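Local structure of DegV family protein (Streptococcus agalactiae, 3LUP) at residues Leu193-Asn196 and Lys200-Val203; Ser124-Asn129 and Glu156-Phe161; Asp25-Asp30 and Glu82-Val87; Glu71-Leu76 and Glu108-Leu113. The protein binds a long-chain fatty acid such as elaidic acid and may serve in lipid transport or fatty acid metabolism. All coordinates share one frame; numbering follows the deposited sequence.

Contact 1 of 4, residues Leu193-Asn196 and Lys200-Val203; sequences LHFN and KIVV
Lys200-Val203 pairs with Leu193-Asn196 as the two arms of an antiparallel beta hairpin, one edge of the mixed sheet of this DegV protein. Next to the turn, Lys200 offers its carbonyl to the start of the connection: Asn196 N donates to Lys200 O over 2.6 Å, in the carbonyl plane. The Asn196 side chain leans back across the hairpin, bringing ND2 3.5 Å from Lys200 CB. Ile201 follows on the face it shares with Phe195. With CG1 anti to the carbonyl carbon (chi1 -46°), its CG1 lies over one face of the Phe195 ring, 4.1 Å from the centroid and offset toward the rim, a CH-pi contact. Its other branch, CG2, reaches back to Leu193 CB. Both Phe195 and Ile201 touch the bound elaidic acid, so this hydrophobic pair is pocket wall. Val202 lies on the side of the sheet that carries His194, and their backbones form the hydrogen-bonded pair: His194 N to Val202 O and Val202 N to His194 O, both 3.0 Å and close to straight. There Val202 divides its methyls, CG1 beside the Asn196 amide and CG2 beside the His194 imidazole, met obliquely. Val203, in a non-hydrogen-bonded pair with Leu193, directs its CB away from the other arm and packs on helix 179-186, yet Leu193 bends its end over to it, CD2 to Val203 CG2 3.5 Å.

Contact 2 of 4, residues Ser124-Asn129 and Glu156-Phe161; sequences SAPQGN and EKIEGF
Pro126 and Ile158 make a small, buried apolar contact that shows how a single branch can join a helix to the residue just ahead of a strand. Ile158 CG2 is the atom that does the touching: it lies 3.5 Å from Pro126 CB and 4.0 Å from Pro126 CG, so the methyl rests against one flank of the pyrrolidine ring. The torsion explains the choice of branch. CG2 stands anti to the backbone N of Ile158 (CG1 has chi1 -75°) and thereby points at the helix, while CG1 occupies the position beside the backbone N. On the other side, the proline has no such freedom of rotation, and its closed ring, puckered C-gamma exo, presents CB and CG together. Farther along the strand the backbone continues past the ring, with Glu159 O 4.4 Å from Pro126 CG, whereas the CB of Glu159 is directed away from the helix. Gly160, which touches the bound elaidic acid, comes next, and the side chain of Pro126 itself lies about 4 Å from that ligand. The first turn of helix 124-138 thus rests on the residue that leads into strand 159-163, with Pro126 also packing on Thr282 and Ile158 on Pro283, both of the neighbouring strand 277-283.

Contact 3 of 4, residues Asp25-Asp30 and Glu82-Val87; sequences DVYVLD and EGYTHV
Tyr27 and Tyr84 approach from opposite directions and meet through their hydroxyls, an arrangement in which one phenol oxygen takes part in two hydrogen bonds. Tyr27 OH donates to Tyr84 OH over 2.8 Å, and Tyr84 OH in turn donates to Asp25 OD1 over 2.7 Å, a relay from phenol to phenol to carboxylate. The rings are turned almost perpendicular, their planes at 81° and their centroids 6.0 Å apart, with the edge of Tyr27 toward the face of Tyr84 in an offset edge-to-face pair. Accordingly Tyr84 OH lies near the plane of the Tyr27 ring, at its edge, while Tyr27 OH stands obliquely to the Tyr84 ring. Tyr27 CE2 adds an apolar touch to Tyr84 CZ at 4.0 Å. The carboxylate of Asp25 is also set steeply against the Tyr84 ring, 87° between planes, and OD1 receives the hydroxyl on its anti lone pair, away from OD2. Both tyrosines carry CG anti to their carbonyl carbon (chi1 -57° for Tyr27), which sends the rings toward each other from separate backbones. The negative charge of Asp25 would probably polarise the two hydroxyls along the relay. Glu82 only skirts the group, its OE1 3.6 Å from Tyr27 OH, and Gly83 after it closes helix 69-81 in a Schellman motif. Tyr27 and Tyr84 both pack against that helix at Leu79, Tyr84 also lying on Ala7 of strand 6-11, which runs between strands 26-29 and 86-89 in the parallel sheet.

Contact 4 of 4, residues Glu71-Leu76 and Glu108-Leu113; sequences ELDDLL and EEHPNL
The contact belongs to the alpha/beta layer around the four-stranded parallel sheet, where helix 69-81 meets the loop that leads from helix 106-109 into strand 114-116. His110 is its centre, gripped at one edge and over one face. At the edge, His110 NE2 donates to Asp73 OD1 over 2.9 Å with an N-H...O angle of 159°. The acceptor sits close to the imidazole plane and is met nearly along its C-O axis, although the carboxylate plane itself is rotated 68° from the ring. Asp73 achieves this reach with CG anti to its backbone N (chi1 -176°), which swings the carboxylate from the side of the helix toward the loop. Over the face, one turn further on, Leu76 CB stands above the ring centre, 3.7 Å from the centroid, a CH-pi contact; Leu76 CD1 extends the cover, 3.6 Å from His110 CD2. The bond at the edge and the packing over the face together restrict how the imidazole can turn. The loop then folds through a type I beta turn from His110 to Leu113, returning Leu113 to the same helix, with CD1 3.6 Å from Leu76 O. Leu76 and Leu113 both pack on Val87. A helix packed on a parallel sheet, here helix 69-81 over strand 86-89, is typical of alpha/beta folds; the Asp73-His110 bond is the local detail that ties the loop to it.

In the fold
The four contacts divide between two sheets. Contacts 3 and 4 belong to the parallel sheet and its helix 69-81, their centres about 10 Å apart; Leu75 of that helix packs on Tyr27 and Leu29, and Leu113 CD2 lies 3.2 Å from Tyr84 O. Contacts 1 and 2 meet in the mixed sheet, centres about 13 Å apart, where strands 192-195 and 159-163 are neighbours and Phe195 N probably donates to Gly160 O over 3.1 Å. These two contribute Phe195, Ile201 and Gly160 to the elaidic acid pocket. Contact 2 lies nearer the first pair, with about 8 Å between its nearest atoms and those of contact 3, whereas contacts 1 and 3 lie on opposite sides of the chain's centre.

Contact 1 of 4, residues Leu193-Asn196 and Lys200-Val203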
loop_
_atom_site.group_PDB
_atom_site.type_symbol
_atom_site.label_atom_id
_atom_site.label_comp_id
_atom_site.label_asym_id
_atom_site.label_seq_id
_atom_site.Cartn_x
_atom_site.Cartn_y
_atom_site.Cartn_z
ATOM N N LEU A 193 -6.794 12.139 -5.964
ATOM C CA LEU A 193 -6.260 11.035 -6.757
ATOM C C LEU A 193 -6.727 9.734 -6.164
ATOM O O LEU A 193 -7.071 9.681 -4.988
ATOM C CB LEU A 193 -4.734 11.077 -6.755
ATOM C CG LEU A 193 -4.117 12.433 -7.113
ATOM C CD1 LEU A 193 -2.687 12.524 -6.656
ATOM C CD2 LEU A 193 -4.234 12.682 -8.593
ATOM N N HIS A 194 -6.762 8.691 -6.984
ATOM C CA HIS A 194 -7.130 7.369 -6.511
ATOM C C HIS A 194 -6.465 6.260 -7.305
ATOM O O HIS A 194 -5.804 6.521 -8.306
ATOM C CB HIS A 194 -8.653 7.220 -6.485
ATOM C CG HIS A 194 -9.278 6.931 -7.815
ATOM N ND1 HIS A 194 -8.869 7.530 -8.988
ATOM C CD2 HIS A 194 -10.314 6.124 -8.148
ATOM C CE1 HIS A 194 -9.619 7.097 -9.987
ATOM N NE2 HIS A 194 -10.502 6.244 -9.504
ATOM N N PHE A 195 -6.622 5.023 -6.846
ATOM C CA PHE A 195 -6.175 3.856 -7.608
ATOM C C PHE A 195 -7.208 3.363 -8.615
ATOM O O PHE A 195 -8.373 3.143 -8.276
ATOM C CB PHE A 195 -5.806 2.724 -6.667
ATOM C CG PHE A 195 -4.428 2.841 -6.087
ATOM C CD1 PHE A 195 -3.410 1.973 -6.500
ATOM C CD2 PHE A 195 -4.141 3.801 -5.116
ATOM C CE1 PHE A 195 -2.129 2.057 -5.965
ATOM C CE2 PHE A 195 -2.846 3.902 -4.575
ATOM C CZ PHE A 195 -1.839 3.020 -5.006
ATOM N N ASN A 196 -6.755 3.208 -9.856
ATOM C CA ASN A 196 -7.501 2.624 -10.974
ATOM C C ASN A 196 -8.111 1.239 -10.760
ATOM O O ASN A 196 -7.852 0.556 -9.760
ATOM C CB ASN A 196 -6.533 2.446 -12.132
ATOM C CG ASN A 196 -6.804 3.374 -13.253
ATOM O OD1 ASN A 196 -7.792 4.102 -13.248
ATOM N ND2 ASN A 196 -5.930 3.358 -14.249
ATOM N N LYS A 200 -3.556 1.707 -10.964
ATOM C CA LYS A 200 -2.713 2.858 -11.295
ATOM C C LYS A 200 -3.202 4.079 -10.551
ATOM O O LYS A 200 -4.397 4.214 -10.261
ATOM C CB LYS A 200 -2.761 3.169 -12.790
ATOM C CG LYS A 200 -1.964 2.229 -13.650
ATOM C CD LYS A 200 -1.575 2.896 -14.961
ATOM C CE LYS A 200 -0.709 1.948 -15.797
ATOM N NZ LYS A 200 -1.464 0.715 -16.201
ATOM N N ILE A 201 -2.293 4.995 -10.246
ATOM C CA ILE A 201 -2.740 6.231 -9.661
ATOM C C ILE A 201 -3.110 7.200 -10.765
ATOM O O ILE A 201 -2.292 7.502 -11.642
ATOM C CB ILE A 201 -1.730 6.841 -8.713
ATOM C CG1 ILE A 201 -1.179 5.760 -7.754
ATOM C CG2 ILE A 201 -2.397 8.021 -7.980
ATOM C CD1 ILE A 201 -0.223 6.292 -6.673
ATOM N N VAL A 202 -4.372 7.630 -10.735
ATOM C CA VAL A 202 -4.928 8.566 -11.715
ATOM C C VAL A 202 -5.635 9.679 -10.946
ATOM O O VAL A 202 -5.860 9.556 -9.732
ATOM C CB VAL A 202 -5.912 7.888 -12.758
ATOM C CG1 VAL A 202 -5.279 6.691 -13.407
ATOM C CG2 VAL A 202 -7.234 7.498 -12.131
ATOM N N VAL A 203 -5.969 10.767 -11.640
ATOM C CA VAL A 203 -6.705 11.847 -11.010
ATOM C C VAL A 203 -8.172 11.463 -10.953
ATOM O O VAL A 203 -8.807 11.204 -11.972
ATOM C CB VAL A 203 -6.528 13.200 -11.742
ATOM C CG1 VAL A 203 -7.212 14.323 -10.971
ATOM C CG2 VAL A 203 -5.045 13.510 -11.943
#

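Contact 2 of 4, residues Ser124-Asn129 and Glu156-Phe161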
loop_
_atom_site.group_PDB
_atom_site.type_symbol
_atom_site.label_atom_id
_atom_site.label_comp_id
_atom_site.label_asym_id
_atom_site.label_seq_id
_atom_site.Cartn_x
_atom_site.Cartn_y
_atom_site.Cartn_z
ATOM N N SER A 124 0.247 0.111 1.375
ATOM C CA SER A 124 -0.013 0.661 2.706
ATOM C C SER A 124 -1.018 -0.236 3.455
ATOM O O SER A 124 -0.874 -1.468 3.425
ATOM C CB SER A 124 -0.497 2.115 2.598
ATOM O OG SER A 124 -0.758 2.670 3.873
ATOM N N ALA A 125 -2.041 0.368 4.069
ATOM C CA ALA A 125 -2.884 -0.307 5.060
ATOM C C ALA A 125 -3.873 -1.347 4.508
ATOM O O ALA A 125 -4.079 -2.397 5.139
ATOM C CB ALA A 125 -3.597 0.710 5.925
ATOM N N PRO A 126 -4.517 -1.056 3.352
ATOM C CA PRO A 126 -5.329 -2.093 2.714
ATOM C C PRO A 126 -4.541 -3.363 2.407
ATOM O O PRO A 126 -5.066 -4.466 2.586
ATOM C CB PRO A 126 -5.794 -1.406 1.425
ATOM C CG PRO A 126 -5.988 -0.011 1.833
ATOM C CD PRO A 126 -4.791 0.262 2.738
ATOM N N GLN A 127 -3.297 -3.198 1.958
ATOM C CA GLN A 127 -2.415 -4.322 1.697
ATOM C C GLN A 127 -2.240 -5.155 2.972
ATOM O O GLN A 127 -2.395 -6.380 2.944
ATOM C CB GLN A 127 -1.057 -3.826 1.201
ATOM C CG GLN A 127 -0.335 -4.757 0.203
ATOM C CD GLN A 127 1.114 -4.349 -0.026
ATOM O OE1 GLN A 127 1.444 -3.166 -0.080
ATOM N NE2 GLN A 127 1.986 -5.327 -0.152
ATOM N N GLY A 128 -1.962 -4.480 4.088
ATOM C CA GLY A 128 -1.664 -5.133 5.349
ATOM C C GLY A 128 -2.890 -5.832 5.859
ATOM O O GLY A 128 -2.818 -6.951 6.375
ATOM N N ASN A 129 -4.028 -5.169 5.700
ATOM C CA ASN A 129 -5.327 -5.767 6.003
ATOM C C ASN A 129 -5.593 -7.048 5.215
ATOM O O ASN A 129 -6.140 -7.984 5.761
ATOM C CB ASN A 129 -6.450 -4.768 5.744
ATOM C CG ASN A 129 -6.508 -3.640 6.785
ATOM O OD1 ASN A 129 -7.224 -2.658 6.581
ATOM N ND2 ASN A 129 -5.777 -3.783 7.899
ATOM N N GLU A 156 -11.043 -6.240 -4.973
ATOM C CA GLU A 156 -11.990 -5.461 -5.784
ATOM C C GLU A 156 -12.742 -4.349 -5.052
ATOM O O GLU A 156 -13.225 -3.410 -5.684
ATOM C CB GLU A 156 -13.011 -6.392 -6.441
ATOM C CG GLU A 156 -12.393 -7.467 -7.323
ATOM C CD GLU A 156 -11.533 -6.893 -8.434
ATOM O OE1 GLU A 156 -12.096 -6.520 -9.488
ATOM O OE2 GLU A 156 -10.299 -6.827 -8.264
ATOM N N LYS A 157 -12.877 -4.453 -3.737
ATOM C CA LYS A 157 -13.650 -3.465 -3.001
ATOM C C LYS A 157 -12.756 -2.437 -2.337
ATOM O O LYS A 157 -13.218 -1.362 -1.993
ATOM C CB LYS A 157 -14.579 -4.117 -1.975
ATOM C CG LYS A 157 -15.451 -5.276 -2.485
ATOM C CD LYS A 157 -16.372 -4.918 -3.651
ATOM C CE LYS A 157 -17.659 -4.270 -3.192
ATOM N NZ LYS A 157 -18.573 -3.951 -4.339
ATOM N N ILE A 158 -11.476 -2.772 -2.179
ATOM C CA ILE A 158 -10.479 -1.853 -1.643
ATOM C C ILE A 158 -10.422 -0.569 -2.480
ATOM O O ILE A 158 -10.589 -0.600 -3.699
ATOM C CB ILE A 158 -9.088 -2.521 -1.558
ATOM C CG1 ILE A 158 -9.039 -3.499 -0.388
ATOM C CG2 ILE A 158 -7.978 -1.496 -1.366
ATOM C CD1 ILE A 158 -8.046 -4.601 -0.564
ATOM N N GLU A 159 -10.211 0.557 -1.813
ATOM C CA GLU A 159 -10.123 1.851 -2.462
ATOM C C GLU A 159 -9.009 2.611 -1.785
ATOM O O GLU A 159 -8.790 2.443 -0.581
ATOM C CB GLU A 159 -11.423 2.640 -2.272
ATOM C CG GLU A 159 -12.692 1.984 -2.857
ATOM C CD GLU A 159 -12.721 1.922 -4.402
ATOM O OE1 GLU A 159 -12.120 2.802 -5.088
ATOM O OE2 GLU A 159 -13.367 0.985 -4.923
ATOM N N GLY A 160 -8.322 3.461 -2.539
ATOM C CA GLY A 160 -7.256 4.281 -1.993
ATOM C C GLY A 160 -7.281 5.647 -2.640
ATOM O O GLY A 160 -7.032 5.770 -3.836
ATOM N N PHE A 161 -7.596 6.670 -1.849
ATOM C CA PHE A 161 -7.676 8.045 -2.327
ATOM C C PHE A 161 -6.619 8.916 -1.649
ATOM O O PHE A 161 -6.322 8.723 -0.483
ATOM C CB PHE A 161 -9.082 8.589 -2.086
ATOM C CG PHE A 161 -10.111 8.066 -3.067
ATOM C CD1 PHE A 161 -10.646 8.908 -4.055
ATOM C CD2 PHE A 161 -10.534 6.742 -3.021
ATOM C CE1 PHE A 161 -11.583 8.438 -4.979
ATOM C CE2 PHE A 161 -11.487 6.264 -3.943
ATOM C CZ PHE A 161 -12.008 7.119 -4.926
#

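Contact 3 of 4, residues Asp25-Asp30 and Glu82-Val87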
loop_
_atom_site.group_PDB
_atom_site.type_symbol
_atom_site.label_atom_id
_atom_site.label_comp_id
_atom_site.label_asym_id
_atom_site.label_seq_id
_atom_site.Cartn_x
_atom_site.Cartn_y
_atom_site.Cartn_z
ATOM N N ASP A 25 4.059 -17.018 10.419
ATOM C CA ASP A 25 3.825 -17.420 9.039
ATOM C C ASP A 25 3.848 -16.229 8.087
ATOM O O ASP A 25 3.532 -16.362 6.902
ATOM C CB ASP A 25 2.504 -18.180 8.918
ATOM C CG ASP A 25 2.493 -19.479 9.725
ATOM O OD1 ASP A 25 3.559 -20.126 9.844
ATOM O OD2 ASP A 25 1.404 -19.855 10.225
ATOM N N VAL A 26 4.248 -15.075 8.612
ATOM C CA VAL A 26 4.275 -13.838 7.837
ATOM C C VAL A 26 5.713 -13.459 7.498
ATOM O O VAL A 26 6.541 -13.326 8.380
ATOM C CB VAL A 26 3.520 -12.679 8.568
ATOM C CG1 VAL A 26 3.667 -11.374 7.826
ATOM C CG2 VAL A 26 2.042 -13.008 8.703
ATOM N N TYR A 27 6.009 -13.319 6.207
ATOM C CA TYR A 27 7.345 -12.925 5.754
ATOM C C TYR A 27 7.293 -11.606 4.977
ATOM O O TYR A 27 6.417 -11.411 4.123
ATOM C CB TYR A 27 7.982 -14.055 4.943
ATOM C CG TYR A 27 8.059 -15.336 5.739
ATOM C CD1 TYR A 27 9.230 -15.689 6.413
ATOM C CD2 TYR A 27 6.939 -16.183 5.853
ATOM C CE1 TYR A 27 9.297 -16.863 7.171
ATOM C CE2 TYR A 27 6.988 -17.354 6.610
ATOM C CZ TYR A 27 8.172 -17.687 7.267
ATOM O OH TYR A 27 8.233 -18.846 8.009
ATOM N N VAL A 28 8.214 -10.698 5.300
ATOM C CA VAL A 28 8.197 -9.344 4.748
ATOM C C VAL A 28 9.487 -9.046 4.019
ATOM O O VAL A 28 10.554 -8.980 4.639
ATOM C CB VAL A 28 8.015 -8.234 5.833
ATOM C CG1 VAL A 28 7.712 -6.930 5.154
ATOM C CG2 VAL A 28 6.918 -8.567 6.824
ATOM N N LEU A 29 9.372 -8.848 2.711
ATOM C CA LEU A 29 10.492 -8.444 1.859
ATOM C C LEU A 29 10.764 -6.950 1.995
ATOM O O LEU A 29 9.820 -6.160 2.012
ATOM C CB LEU A 29 10.155 -8.737 0.396
ATOM C CG LEU A 29 10.415 -10.102 -0.228
ATOM C CD1 LEU A 29 10.275 -11.217 0.776
ATOM C CD2 LEU A 29 9.485 -10.322 -1.418
ATOM N N ASP A 30 12.041 -6.564 2.058
ATOM C CA ASP A 30 12.411 -5.148 2.153
ATOM C C ASP A 30 12.438 -4.413 0.816
ATOM O O ASP A 30 12.884 -4.952 -0.197
ATOM C CB ASP A 30 13.757 -4.981 2.856
ATOM C CG ASP A 30 13.748 -5.539 4.271
ATOM O OD1 ASP A 30 12.712 -5.434 4.973
ATOM O OD2 ASP A 30 14.789 -6.101 4.680
ATOM N N GLU A 82 11.000 -25.732 5.142
ATOM C CA GLU A 82 10.488 -25.506 6.477
ATOM C C GLU A 82 9.132 -26.229 6.646
ATOM O O GLU A 82 8.527 -26.186 7.729
ATOM C CB GLU A 82 10.408 -23.999 6.761
ATOM C CG GLU A 82 11.165 -23.601 8.004
ATOM C CD GLU A 82 11.725 -22.178 7.971
ATOM O OE1 GLU A 82 10.971 -21.219 7.649
ATOM O OE2 GLU A 82 12.930 -22.023 8.301
ATOM N N GLY A 83 8.674 -26.902 5.579
ATOM C CA GLY A 83 7.430 -27.681 5.596
ATOM C C GLY A 83 6.123 -27.004 5.174
ATOM O O GLY A 83 5.057 -27.627 5.229
ATOM N N TYR A 84 6.174 -25.742 4.749
ATOM C CA TYR A 84 4.976 -25.058 4.255
ATOM C C TYR A 84 4.446 -25.693 2.973
ATOM O O TYR A 84 5.228 -26.137 2.139
ATOM C CB TYR A 84 5.274 -23.594 3.979
ATOM C CG TYR A 84 5.439 -22.728 5.200
ATOM C CD1 TYR A 84 4.357 -22.020 5.719
ATOM C CD2 TYR A 84 6.688 -22.596 5.827
ATOM C CE1 TYR A 84 4.507 -21.199 6.834
ATOM C CE2 TYR A 84 6.853 -21.787 6.943
ATOM C CZ TYR A 84 5.760 -21.093 7.438
ATOM O OH TYR A 84 5.907 -20.285 8.536
ATOM N N THR A 85 3.125 -25.719 2.800
ATOM C CA THR A 85 2.519 -26.348 1.614
ATOM C C THR A 85 1.974 -25.346 0.604
ATOM O O THR A 85 1.998 -25.603 -0.596
ATOM C CB THR A 85 1.382 -27.303 1.994
ATOM O OG1 THR A 85 0.308 -26.556 2.580
ATOM C CG2 THR A 85 1.878 -28.352 2.970
ATOM N N HIS A 86 1.462 -24.223 1.095
ATOM C CA HIS A 86 0.907 -23.196 0.235
ATOM C C HIS A 86 1.532 -21.857 0.554
ATOM O O HIS A 86 2.012 -21.625 1.677
ATOM C CB HIS A 86 -0.595 -23.080 0.427
ATOM C CG HIS A 86 -1.361 -24.318 0.071
ATOM N ND1 HIS A 86 -1.386 -25.435 0.874
ATOM C CD2 HIS A 86 -2.153 -24.601 -0.990
ATOM C CE1 HIS A 86 -2.149 -26.357 0.317
ATOM N NE2 HIS A 86 -2.624 -25.878 -0.816
ATOM N N VAL A 87 1.508 -20.970 -0.442
ATOM C CA VAL A 87 2.031 -19.616 -0.300
ATOM C C VAL A 87 1.080 -18.589 -0.928
ATOM O O VAL A 87 0.659 -18.744 -2.085
ATOM C CB VAL A 87 3.438 -19.495 -0.949
ATOM C CG1 VAL A 87 3.941 -18.052 -0.908
ATOM C CG2 VAL A 87 4.437 -20.433 -0.275
#

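Contact 4 of 4, residues Glu71-Leu76 and Glu108-Leu113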
loop_
_atom_site.group_PDB
_atom_site.type_symbol
_atom_site.label_atom_id
_atom_site.label_comp_id
_atom_site.label_asym_id
_atom_site.label_seq_id
_atom_site.Cartn_x
_atom_site.Cartn_y
_atom_site.Cartn_z
ATOM N N GLU A 71 15.866 -12.659 -3.139
ATOM C CA GLU A 71 15.420 -12.849 -1.764
ATOM C C GLU A 71 14.113 -13.623 -1.699
ATOM O O GLU A 71 13.962 -14.520 -0.876
ATOM C CB GLU A 71 15.271 -11.516 -1.040
ATOM C CG GLU A 71 16.575 -10.915 -0.616
ATOM C CD GLU A 71 16.412 -9.860 0.457
ATOM O OE1 GLU A 71 15.283 -9.349 0.621
ATOM O OE2 GLU A 71 17.410 -9.541 1.141
ATOM N N LEU A 72 13.172 -13.266 -2.566
ATOM C CA LEU A 72 11.939 -14.026 -2.699
ATOM C C LEU A 72 12.249 -15.479 -3.061
ATOM O O LEU A 72 11.773 -16.412 -2.406
ATOM C CB LEU A 72 11.010 -13.392 -3.746
ATOM C CG LEU A 72 9.638 -14.048 -3.998
ATOM C CD1 LEU A 72 8.910 -14.501 -2.707
ATOM C CD2 LEU A 72 8.745 -13.138 -4.853
ATOM N N ASP A 73 13.058 -15.656 -4.101
ATOM C CA ASP A 73 13.443 -16.972 -4.579
ATOM C C ASP A 73 13.966 -17.854 -3.457
ATOM O O ASP A 73 13.504 -18.982 -3.293
ATOM C CB ASP A 73 14.500 -16.839 -5.662
ATOM C CG ASP A 73 14.871 -18.159 -6.259
ATOM O OD1 ASP A 73 13.938 -18.934 -6.568
ATOM O OD2 ASP A 73 16.086 -18.427 -6.414
ATOM N N ASP A 74 14.919 -17.325 -2.689
ATOM C CA ASP A 74 15.527 -18.036 -1.562
ATOM C C ASP A 74 14.552 -18.267 -0.387
ATOM O O ASP A 74 14.644 -19.280 0.324
ATOM C CB ASP A 74 16.789 -17.298 -1.080
ATOM C CG ASP A 74 17.884 -17.191 -2.168
ATOM O OD1 ASP A 74 18.047 -18.139 -2.982
ATOM O OD2 ASP A 74 18.598 -16.152 -2.196
ATOM N N LEU A 75 13.629 -17.325 -0.187
ATOM C CA LEU A 75 12.585 -17.456 0.824
ATOM C C LEU A 75 11.596 -18.572 0.463
ATOM O O LEU A 75 11.153 -19.333 1.331
ATOM C CB LEU A 75 11.831 -16.138 0.997
ATOM C CG LEU A 75 10.753 -16.116 2.088
ATOM C CD1 LEU A 75 11.309 -16.480 3.471
ATOM C CD2 LEU A 75 10.109 -14.761 2.140
ATOM N N LEU A 76 11.253 -18.649 -0.817
ATOM C CA LEU A 76 10.363 -19.679 -1.300
ATOM C C LEU A 76 10.949 -21.058 -1.064
ATOM O O LEU A 76 10.265 -21.957 -0.569
ATOM C CB LEU A 76 10.047 -19.473 -2.783
ATOM C CG LEU A 76 9.053 -18.359 -3.125
ATOM C CD1 LEU A 76 8.740 -18.408 -4.589
ATOM C CD2 LEU A 76 7.779 -18.500 -2.337
ATOM N N GLU A 108 6.293 -21.073 -11.475
ATOM C CA GLU A 108 6.737 -22.262 -12.216
ATOM C C GLU A 108 8.061 -22.861 -11.723
ATOM O O GLU A 108 8.333 -24.040 -11.968
ATOM C CB GLU A 108 6.838 -21.946 -13.708
ATOM C CG GLU A 108 5.555 -22.223 -14.482
ATOM C CD GLU A 108 4.314 -21.720 -13.757
ATOM O OE1 GLU A 108 4.128 -20.478 -13.653
ATOM O OE2 GLU A 108 3.532 -22.579 -13.285
ATOM N N GLU A 109 8.866 -22.045 -11.033
ATOM C CA GLU A 109 10.202 -22.443 -10.547
ATOM C C GLU A 109 10.171 -23.162 -9.191
ATOM O O GLU A 109 11.184 -23.722 -8.765
ATOM C CB GLU A 109 11.147 -21.232 -10.441
ATOM C CG GLU A 109 11.229 -20.346 -11.683
ATOM C CD GLU A 109 12.052 -20.945 -12.811
ATOM O OE1 GLU A 109 12.871 -21.850 -12.541
ATOM O OE2 GLU A 109 11.886 -20.496 -13.970
ATOM N N HIS A 110 9.017 -23.122 -8.518
ATOM C CA HIS A 110 8.811 -23.831 -7.248
ATOM C C HIS A 110 7.572 -24.720 -7.309
ATOM O O HIS A 110 6.559 -24.436 -6.656
ATOM C CB HIS A 110 8.715 -22.838 -6.096
ATOM C CG HIS A 110 9.974 -22.069 -5.880
ATOM N ND1 HIS A 110 10.921 -22.441 -4.950
ATOM C CD2 HIS A 110 10.460 -20.968 -6.497
ATOM C CE1 HIS A 110 11.928 -21.587 -4.990
ATOM N NE2 HIS A 110 11.676 -20.689 -5.924
ATOM N N PRO A 111 7.648 -25.811 -8.091
ATOM C CA PRO A 111 6.461 -26.629 -8.322
ATOM C C PRO A 111 6.005 -27.424 -7.087
ATOM O O PRO A 111 4.886 -27.935 -7.070
ATOM C CB PRO A 111 6.897 -27.559 -9.459
ATOM C CG PRO A 111 8.355 -27.661 -9.302
ATOM C CD PRO A 111 8.834 -26.359 -8.773
ATOM N N ASN A 112 6.851 -27.497 -6.059
ATOM C CA ASN A 112 6.503 -28.205 -4.824
ATOM C C ASN A 112 5.676 -27.404 -3.818
ATOM O O ASN A 112 5.352 -27.916 -2.752
ATOM C CB ASN A 112 7.743 -28.802 -4.168
ATOM C CG ASN A 112 8.289 -29.997 -4.940
ATOM O OD1 ASN A 112 9.356 -29.909 -5.559
ATOM N ND2 ASN A 112 7.557 -31.123 -4.915
ATOM N N LEU A 113 5.332 -26.164 -4.165
ATOM C CA LEU A 113 4.385 -25.362 -3.382
ATOM C C LEU A 113 3.237 -24.906 -4.262
ATOM O O LEU A 113 3.408 -24.725 -5.469
ATOM C CB LEU A 113 5.050 -24.110 -2.816
ATOM C CG LEU A 113 6.235 -24.199 -1.863
ATOM C CD1 LEU A 113 7.100 -22.963 -2.073
ATOM C CD2 LEU A 113 5.779 -24.334 -0.408
#